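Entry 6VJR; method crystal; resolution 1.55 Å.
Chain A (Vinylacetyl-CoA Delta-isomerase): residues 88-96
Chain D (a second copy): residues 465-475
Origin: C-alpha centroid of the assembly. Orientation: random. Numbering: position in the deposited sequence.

Chain A, residues 88-96: RKLGQNTGT
Chain D 465-475: GYKKNLAKNLA

Two helices from two copies of vinylacetyl-CoA Delta-isomerase pack at an inclined angle: helix 88-94 of chain A and the helix of chain D that runs through 465-475, both entering from earlier in their chains. Their axes approach to 9.4 Å with 54° between the N-to-C directions, and 345 Å² is buried, both sides summed. The register is set by CA-CA distances of 6.5 Å for Q92(A)-L470(D) and 7.2 Å for T94(A)-L474(D). Through N473(D) chain D keeps helical phi/psi near -60/-45, loosening to -71/-32 at L474(D) and -81/-4 at A475(D); each N from N469(D) to A475(D) bonds the O four residues before it, such as L470(D) N to Y466(D) O at 3.1 Å.

Along chain D, G465(D) lies out of reach. Y466(D) leaves its backbone sideways, but chi1 t (179°) and chi2 -77° carry the phenol to chain A, where OH donates to Q92(A) OE1 at 2.8 Å, the one direct hydrogen bond across the contact; OE1 sits at the ring edge, near its plane. Q92(A) (chi1 m, chi2 t, chi3 -8°) meets it with an extended side chain. K89(A), with chi1 t and chi2 and chi3 both p, folds its amine to 3.9 Å between NZ and Y466(D) OH; water 1 links the two, donating to Y466(D) OH at 2.8 Å and accepting a weak bond from K89(A) NZ at 3.3 Å.

One turn later L470(D) (m, t) points toward chain A and places CD1 3.7 Å from Q92(A) CG, so the same glutamine supplies both a polar tip and an aliphatic stem. Water 2 lies 2.8 Å from Q92(A) O and 2.8 Å from L470(D) O, between the two backbones.

N473(D), chi1 t, also points toward chain A but stops short, its OD1 4.2 Å from N93(A) O. Water 3 spans these two acceptors, donating to N93(A) O at 2.7 Å and to N473(D) OD1 at 3.1 Å.

L474(D) (m, t) packs on the C-terminal end of the chain A helix: CD2 is 3.5 Å from N93(A) O and 3.7 Å from T94(A) O, and CD1 is 3.7 Å from G95(A) N. Here chain A leaves the helix, G95(A) turning to phi/psi 65/22. Positive phi favours glycine, and an ideal CB would lie 2.8 Å from L474(D) CD1, a clash. T94(A), chi1 p, points away and bonds its own helix, OG1 to L90(A) O at 2.9 Å.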

# COMPACT_ATOMS: atom_id res chain seq x y z
N ARG A 88 -19.02 -12.97 13.41
CA ARG A 88 -17.80 -13.65 12.97
C ARG A 88 -18.03 -15.17 12.96
O ARG A 88 -17.62 -15.89 12.06
CB ARG A 88 -16.58 -13.26 13.82
CG ARG A 88 -15.30 -13.87 13.27
CD ARG A 88 -14.11 -13.39 14.01
NE ARG A 88 -12.88 -13.91 13.37
CZ ARG A 88 -11.69 -13.44 13.61
NH1 ARG A 88 -11.50 -12.49 14.52
NH2 ARG A 88 -10.67 -13.87 12.94
N LYS A 89 -18.72 -15.67 13.99
CA LYS A 89 -19.02 -17.09 14.02
C LYS A 89 -19.85 -17.54 12.82
O LYS A 89 -19.58 -18.58 12.23
CB LYS A 89 -19.73 -17.44 15.34
CG LYS A 89 -20.16 -18.85 15.50
CD LYS A 89 -19.02 -19.81 15.40
CE LYS A 89 -18.10 -19.75 16.49
NZ LYS A 89 -17.69 -21.16 16.72
N LEU A 90 -20.91 -16.81 12.46
CA LEU A 90 -21.75 -17.17 11.32
C LEU A 90 -20.96 -17.06 10.01
O LEU A 90 -21.13 -17.89 9.12
CB LEU A 90 -23.02 -16.30 11.33
CG LEU A 90 -24.04 -16.61 12.42
CD1 LEU A 90 -25.03 -15.47 12.53
CD2 LEU A 90 -24.68 -17.91 12.03
N GLY A 91 -20.08 -16.06 9.92
CA GLY A 91 -19.20 -15.98 8.77
C GLY A 91 -18.32 -17.25 8.61
O GLY A 91 -18.12 -17.78 7.51
N GLN A 92 -17.74 -17.70 9.71
CA GLN A 92 -16.98 -18.95 9.73
C GLN A 92 -17.83 -20.14 9.28
O GLN A 92 -17.33 -21.03 8.61
CB GLN A 92 -16.41 -19.23 11.11
CG GLN A 92 -15.32 -18.28 11.55
CD GLN A 92 -14.70 -18.68 12.87
OE1 GLN A 92 -15.16 -19.60 13.56
NE2 GLN A 92 -13.60 -18.03 13.16
N ASN A 93 -19.08 -20.22 9.77
CA ASN A 93 -19.94 -21.36 9.54
C ASN A 93 -20.55 -21.43 8.14
O ASN A 93 -20.85 -22.54 7.69
CB ASN A 93 -21.07 -21.38 10.55
CG ASN A 93 -20.64 -21.65 11.96
OD1 ASN A 93 -19.47 -21.93 12.23
ND2 ASN A 93 -21.61 -21.64 12.86
N THR A 94 -20.67 -20.27 7.47
CA THR A 94 -21.39 -20.21 6.22
C THR A 94 -20.50 -19.76 5.07
O THR A 94 -20.79 -20.11 3.93
CB THR A 94 -22.61 -19.33 6.29
OG1 THR A 94 -22.24 -17.97 6.45
CG2 THR A 94 -23.63 -19.77 7.33
N GLY A 95 -19.49 -18.95 5.37
CA GLY A 95 -18.65 -18.40 4.33
C GLY A 95 -19.38 -17.46 3.39
O GLY A 95 -18.92 -17.20 2.28
N THR A 96 -20.51 -16.91 3.83
CA THR A 96 -21.27 -16.08 2.92
C THR A 96 -21.98 -15.00 3.70
O THR A 96 -21.79 -14.85 4.91
CB THR A 96 -22.27 -16.93 2.12
OG1 THR A 96 -22.75 -16.13 1.04
CG2 THR A 96 -23.42 -17.37 3.01
N GLY D 465 -4.86 -24.61 11.53
CA GLY D 465 -5.56 -25.89 11.46
C GLY D 465 -7.09 -25.76 11.64
O GLY D 465 -7.85 -26.36 10.90
N TYR D 466 -7.51 -24.94 12.59
CA TYR D 466 -8.93 -24.63 12.76
C TYR D 466 -9.52 -24.03 11.49
O TYR D 466 -10.60 -24.42 11.06
CB TYR D 466 -9.04 -23.67 13.93
CG TYR D 466 -10.40 -23.14 14.34
CD1 TYR D 466 -11.02 -22.13 13.62
CD2 TYR D 466 -11.05 -23.58 15.48
CE1 TYR D 466 -12.24 -21.59 13.99
CE2 TYR D 466 -12.25 -23.02 15.89
CZ TYR D 466 -12.86 -22.03 15.12
OH TYR D 466 -14.06 -21.43 15.43
N LYS D 467 -8.79 -23.07 10.88
CA LYS D 467 -9.26 -22.42 9.68
C LYS D 467 -9.33 -23.37 8.50
O LYS D 467 -10.26 -23.29 7.70
CB LYS D 467 -8.44 -21.17 9.40
CG LYS D 467 -8.60 -20.10 10.50
CD LYS D 467 -7.75 -18.85 10.29
CE LYS D 467 -7.87 -17.95 11.47
NZ LYS D 467 -7.08 -16.77 11.23
N LYS D 468 -8.31 -24.24 8.36
CA LYS D 468 -8.35 -25.27 7.32
C LYS D 468 -9.64 -26.08 7.44
O LYS D 468 -10.30 -26.38 6.45
CB LYS D 468 -7.14 -26.18 7.39
CG LYS D 468 -5.84 -25.46 6.95
CD LYS D 468 -4.61 -26.30 7.25
CE LYS D 468 -4.44 -27.39 6.29
NZ LYS D 468 -3.23 -28.17 6.61
N ASN D 469 -10.04 -26.42 8.68
CA ASN D 469 -11.23 -27.23 8.84
C ASN D 469 -12.49 -26.45 8.50
O ASN D 469 -13.41 -27.01 7.91
CB ASN D 469 -11.28 -27.84 10.23
CG ASN D 469 -10.23 -28.92 10.39
OD1 ASN D 469 -9.61 -29.38 9.42
ND2 ASN D 469 -9.98 -29.30 11.62
N LEU D 470 -12.53 -25.13 8.76
CA LEU D 470 -13.65 -24.30 8.31
C LEU D 470 -13.82 -24.40 6.80
O LEU D 470 -14.95 -24.52 6.31
CB LEU D 470 -13.50 -22.84 8.66
CG LEU D 470 -13.40 -22.48 10.15
CD1 LEU D 470 -13.07 -20.99 10.28
CD2 LEU D 470 -14.65 -22.85 10.87
N ALA D 471 -12.69 -24.25 6.09
CA ALA D 471 -12.73 -24.25 4.65
C ALA D 471 -13.09 -25.63 4.11
O ALA D 471 -13.93 -25.76 3.20
CB ALA D 471 -11.41 -23.77 4.10
N LYS D 472 -12.51 -26.69 4.67
CA LYS D 472 -12.83 -28.04 4.22
C LYS D 472 -14.33 -28.33 4.38
O LYS D 472 -14.96 -28.89 3.47
CB LYS D 472 -11.97 -29.08 4.95
CG LYS D 472 -10.54 -29.10 4.46
CD LYS D 472 -9.66 -30.06 5.25
CE LYS D 472 -8.28 -30.15 4.76
NZ LYS D 472 -7.56 -31.24 5.44
N ASN D 473 -14.91 -27.91 5.50
CA ASN D 473 -16.36 -28.05 5.72
C ASN D 473 -17.17 -27.44 4.58
O ASN D 473 -18.05 -28.11 4.03
CB ASN D 473 -16.75 -27.39 7.04
CG ASN D 473 -18.24 -27.31 7.33
OD1 ASN D 473 -18.78 -26.21 7.56
ND2 ASN D 473 -18.90 -28.44 7.41
N LEU D 474 -16.84 -26.20 4.22
CA LEU D 474 -17.59 -25.49 3.21
C LEU D 474 -17.35 -26.06 1.81
O LEU D 474 -18.26 -26.01 1.00
CB LEU D 474 -17.33 -24.01 3.28
CG LEU D 474 -17.90 -23.40 4.54
CD1 LEU D 474 -17.41 -21.98 4.76
CD2 LEU D 474 -19.42 -23.47 4.63
N ALA D 475 -16.16 -26.60 1.54
CA ALA D 475 -15.83 -27.18 0.25
C ALA D 475 -16.34 -28.60 0.08
O ALA D 475 -16.21 -29.18 -0.99
CB ALA D 475 -14.34 -27.17 0.04
O HOH W 1 -14.79 -21.75 18.14
O HOH W 2 -17.06 -23.81 8.06
O HOH W 3 -21.51 -25.07 8.40